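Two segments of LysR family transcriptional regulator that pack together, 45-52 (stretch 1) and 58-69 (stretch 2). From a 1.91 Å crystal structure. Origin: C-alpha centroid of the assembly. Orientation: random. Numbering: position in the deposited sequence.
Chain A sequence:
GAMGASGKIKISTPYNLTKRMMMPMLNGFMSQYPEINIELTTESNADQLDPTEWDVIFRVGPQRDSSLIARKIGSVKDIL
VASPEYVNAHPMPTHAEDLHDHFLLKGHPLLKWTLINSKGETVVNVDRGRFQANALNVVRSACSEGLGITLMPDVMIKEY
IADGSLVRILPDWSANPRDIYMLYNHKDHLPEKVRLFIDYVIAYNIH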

# COMPACT_ATOMS: atom_id res chain seq x y z
N ASN A 45 -0.63 -14.27 -1.63
CA ASN A 45 -0.64 -15.63 -2.20
C ASN A 45 -2.08 -16.14 -2.23
O ASN A 45 -2.62 -16.58 -1.21
CB ASN A 45 0.29 -16.57 -1.42
CG ASN A 45 0.08 -16.50 0.08
OD1 ASN A 45 -0.18 -15.43 0.64
ND2 ASN A 45 0.17 -17.65 0.75
N ALA A 46 -2.69 -16.08 -3.40
CA ALA A 46 -4.08 -16.48 -3.58
C ALA A 46 -4.24 -17.99 -3.74
O ALA A 46 -5.37 -18.48 -3.70
CB ALA A 46 -4.68 -15.76 -4.78
N ASP A 47 -3.14 -18.72 -3.96
CA ASP A 47 -3.23 -20.17 -3.95
C ASP A 47 -3.47 -20.71 -2.55
O ASP A 47 -3.88 -21.87 -2.42
CB ASP A 47 -1.95 -20.79 -4.53
CG ASP A 47 -1.76 -20.47 -6.00
OD1 ASP A 47 -0.60 -20.40 -6.45
OD2 ASP A 47 -2.77 -20.27 -6.71
N GLN A 48 -3.24 -19.91 -1.52
CA GLN A 48 -3.50 -20.32 -0.15
C GLN A 48 -4.89 -19.90 0.35
O GLN A 48 -5.24 -20.20 1.50
CB GLN A 48 -2.43 -19.75 0.78
CG GLN A 48 -1.25 -20.69 0.93
CD GLN A 48 -1.71 -22.10 1.24
OE1 GLN A 48 -1.56 -23.00 0.42
NE2 GLN A 48 -2.28 -22.29 2.43
N LEU A 49 -5.70 -19.27 -0.49
CA LEU A 49 -7.05 -18.95 -0.04
C LEU A 49 -7.97 -20.16 -0.17
O LEU A 49 -7.81 -21.00 -1.06
CB LEU A 49 -7.64 -17.78 -0.83
CG LEU A 49 -6.88 -16.47 -0.79
CD1 LEU A 49 -7.31 -15.59 -2.00
CD2 LEU A 49 -7.12 -15.77 0.54
N ASP A 50 -8.97 -20.19 0.71
CA ASP A 50 -10.02 -21.20 0.64
C ASP A 50 -11.22 -20.60 -0.09
O ASP A 50 -11.89 -19.71 0.45
CB ASP A 50 -10.41 -21.63 2.06
CG ASP A 50 -11.60 -22.54 2.08
OD1 ASP A 50 -12.01 -23.04 1.01
OD2 ASP A 50 -12.13 -22.76 3.20
N PRO A 51 -11.55 -21.08 -1.31
CA PRO A 51 -12.62 -20.44 -2.10
C PRO A 51 -13.93 -20.23 -1.36
O PRO A 51 -14.57 -19.19 -1.54
CB PRO A 51 -12.82 -21.40 -3.28
CG PRO A 51 -11.52 -22.11 -3.39
CD PRO A 51 -10.99 -22.25 -2.00
N THR A 52 -14.34 -21.19 -0.54
CA THR A 52 -15.60 -21.09 0.20
C THR A 52 -15.60 -19.95 1.21
O THR A 52 -16.66 -19.56 1.71
CB THR A 52 -15.89 -22.42 0.91
OG1 THR A 52 -14.99 -22.57 2.02
CG2 THR A 52 -15.69 -23.60 -0.04
N PHE A 58 -10.15 -11.84 -6.89
CA PHE A 58 -9.33 -11.34 -7.98
C PHE A 58 -7.88 -11.70 -7.70
O PHE A 58 -7.36 -11.42 -6.62
CB PHE A 58 -9.46 -9.82 -8.15
CG PHE A 58 -10.88 -9.38 -8.35
CD1 PHE A 58 -11.74 -9.25 -7.28
CD2 PHE A 58 -11.36 -9.12 -9.62
CE1 PHE A 58 -13.06 -8.85 -7.46
CE2 PHE A 58 -12.68 -8.72 -9.80
CZ PHE A 58 -13.51 -8.59 -8.71
N ARG A 59 -7.23 -12.32 -8.67
CA ARG A 59 -5.90 -12.83 -8.44
C ARG A 59 -5.07 -12.63 -9.68
O ARG A 59 -5.59 -12.50 -10.79
CB ARG A 59 -5.92 -14.31 -8.05
CG ARG A 59 -6.21 -15.23 -9.22
CD ARG A 59 -6.02 -16.69 -8.82
NE ARG A 59 -4.80 -16.89 -8.04
CZ ARG A 59 -3.66 -17.38 -8.53
NH1 ARG A 59 -3.58 -17.74 -9.80
NH2 ARG A 59 -2.60 -17.51 -7.74
N VAL A 60 -3.76 -12.57 -9.47
CA VAL A 60 -2.78 -12.63 -10.54
C VAL A 60 -2.48 -14.09 -10.81
O VAL A 60 -2.28 -14.88 -9.87
CB VAL A 60 -1.51 -11.86 -10.16
CG1 VAL A 60 -0.41 -12.12 -11.18
CG2 VAL A 60 -1.80 -10.37 -10.04
N GLY A 61 -2.46 -14.47 -12.09
CA GLY A 61 -2.13 -15.82 -12.48
C GLY A 61 -3.32 -16.75 -12.40
O GLY A 61 -4.27 -16.54 -11.63
N PRO A 62 -3.28 -17.83 -13.19
CA PRO A 62 -4.43 -18.73 -13.28
C PRO A 62 -4.54 -19.67 -12.08
O PRO A 62 -3.59 -19.88 -11.31
CB PRO A 62 -4.16 -19.53 -14.57
CG PRO A 62 -2.94 -18.87 -15.22
CD PRO A 62 -2.19 -18.21 -14.10
N GLN A 63 -5.73 -20.24 -11.94
CA GLN A 63 -6.02 -21.30 -10.98
C GLN A 63 -6.76 -22.41 -11.71
O GLN A 63 -7.40 -22.18 -12.74
CB GLN A 63 -6.85 -20.78 -9.80
CG GLN A 63 -6.02 -20.32 -8.59
CD GLN A 63 -6.80 -20.36 -7.28
OE1 GLN A 63 -7.58 -21.30 -7.03
NE2 GLN A 63 -6.61 -19.34 -6.44
N ARG A 64 -6.66 -23.63 -11.17
CA ARG A 64 -7.22 -24.82 -11.81
C ARG A 64 -8.42 -25.38 -11.06
O ARG A 64 -8.81 -26.53 -11.30
CB ARG A 64 -6.15 -25.90 -11.95
CG ARG A 64 -5.81 -26.57 -10.65
CD ARG A 64 -4.47 -27.27 -10.70
NE ARG A 64 -3.37 -26.44 -11.22
CZ ARG A 64 -2.10 -26.50 -10.81
NH1 ARG A 64 -1.74 -27.36 -9.85
NH2 ARG A 64 -1.19 -25.70 -11.36
N ASP A 65 -9.00 -24.61 -10.15
CA ASP A 65 -10.11 -25.10 -9.34
C ASP A 65 -11.33 -25.36 -10.22
O ASP A 65 -11.81 -24.46 -10.91
CB ASP A 65 -10.43 -24.10 -8.24
CG ASP A 65 -10.80 -24.77 -6.92
OD1 ASP A 65 -11.80 -25.52 -6.88
OD2 ASP A 65 -10.08 -24.56 -5.92
N SER A 66 -11.81 -26.61 -10.22
CA SER A 66 -12.97 -26.98 -11.02
C SER A 66 -14.27 -26.45 -10.44
O SER A 66 -15.29 -26.44 -11.14
CB SER A 66 -13.05 -28.50 -11.15
OG SER A 66 -13.18 -29.11 -9.88
N SER A 67 -14.27 -26.04 -9.17
CA SER A 67 -15.45 -25.47 -8.54
C SER A 67 -15.57 -23.97 -8.74
O SER A 67 -16.50 -23.36 -8.19
CB SER A 67 -15.46 -25.79 -7.03
OG SER A 67 -14.52 -25.00 -6.32
N LEU A 68 -14.67 -23.36 -9.51
CA LEU A 68 -14.62 -21.91 -9.69
C LEU A 68 -14.73 -21.55 -11.16
O LEU A 68 -14.13 -22.21 -12.02
CB LEU A 68 -13.30 -21.35 -9.13
CG LEU A 68 -13.00 -21.44 -7.63
CD1 LEU A 68 -12.07 -20.32 -7.21
CD2 LEU A 68 -14.26 -21.41 -6.78
N ILE A 69 -15.49 -20.51 -11.46
CA ILE A 69 -15.46 -19.88 -12.77
C ILE A 69 -14.39 -18.79 -12.76
O ILE A 69 -14.33 -17.97 -11.84
CB ILE A 69 -16.83 -19.30 -13.15
CG1 ILE A 69 -17.90 -20.36 -12.95
CG2 ILE A 69 -16.83 -18.81 -14.57
CD1 ILE A 69 -18.95 -19.92 -12.00

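How do the two backbones lie against each other? Neither stretch is regular for long. Stretch 1 is mostly loop and turn, and it enters a 3-10 segment at Pro51 and Thr52; stretch 2 leaves a strand after Val60, crosses a loop, and joins another strand at Leu68. The chains come nearest at the start of stretch 1, where Ala46 CA lies 6.3 Å from Arg59 CA. Stretch 1 then bows away at Gln48 to Asp50 and comes back at Pro51; the other close pairs are Asp47 CA to Gln63 CA at 7.6 Å and Pro51 CA to Leu68 CA at 8.0 Å. The two stretches therefore run broadly in the same sense, and the contact is left largely to side chains. It is a modest one, burying 290 Å² over both sides.

What shapes the turns that present these side chains? In stretch 1, two weak backbone hydrogen bonds, from Gln48 N to Asn45 O (3.4 Å) and from Leu49 N to Ala46 O (3.3 Å), draw the chain into a tight bend. In stretch 2, Asp65 to Leu68 form a type I beta turn, closed by a weak hydrogen bond from Leu68 N to Asp65 O at 3.4 Å. The side chain of Asp65 reinforces it: Ser67 OG donates to Asp65 OD1 at 2.8 Å, and Ser67 N adds a weak bond to the same oxygen, Asp65 OD1, at 3.4 Å. Both bonds use an oxygen that reaches forward to the residue two places on.

How does the charged end of the contact work? The CA-to-CB bond of Arg59 points toward stretch 1, the residue is buried, and Asp47 OD2 lies 3.0 Å from Arg59 NH2, close enough for a salt bridge. The oxygen sits over one face of the guanidinium, well out of its plane, so no N-H points at it and the attraction is one of charge alone. Although the CA-to-CB bond of Asp47 runs sideways, its m rotamer (chi1 -66°) brings the carboxylate closer to Arg59. Ala46 takes a different position round the same group: its methyl lies at the guanidinium edge, near the plane, with Ala46 CB 3.5 Å from Arg59 NE. Gln63 extends the patch, its NE2 lying 3.1 Å from Ala46 O and its CG 3.8 Å from Asp47 OD2.

What holds the other end, where charge gives way to apolar packing? The CA-to-CB bond of Pro51 points toward stretch 2, and Pro51 CB meets Leu68 CD2 at 3.8 Å. The CA-to-CB bond of Leu68, the first residue of its strand, points toward stretch 1, so the proline ring and the leucine methyl meet across the gap between the chains. Beside them, Pro51 CG lies 3.8 Å from Asp65 OD2, a van der Waals contact with the carboxylate whose other oxygen, OD1, accepts the bond from Ser67 OG. Between the two ends, Gln48, Leu49 and Asp50 make no contact with stretch 2, so the interface consists of two separate patches.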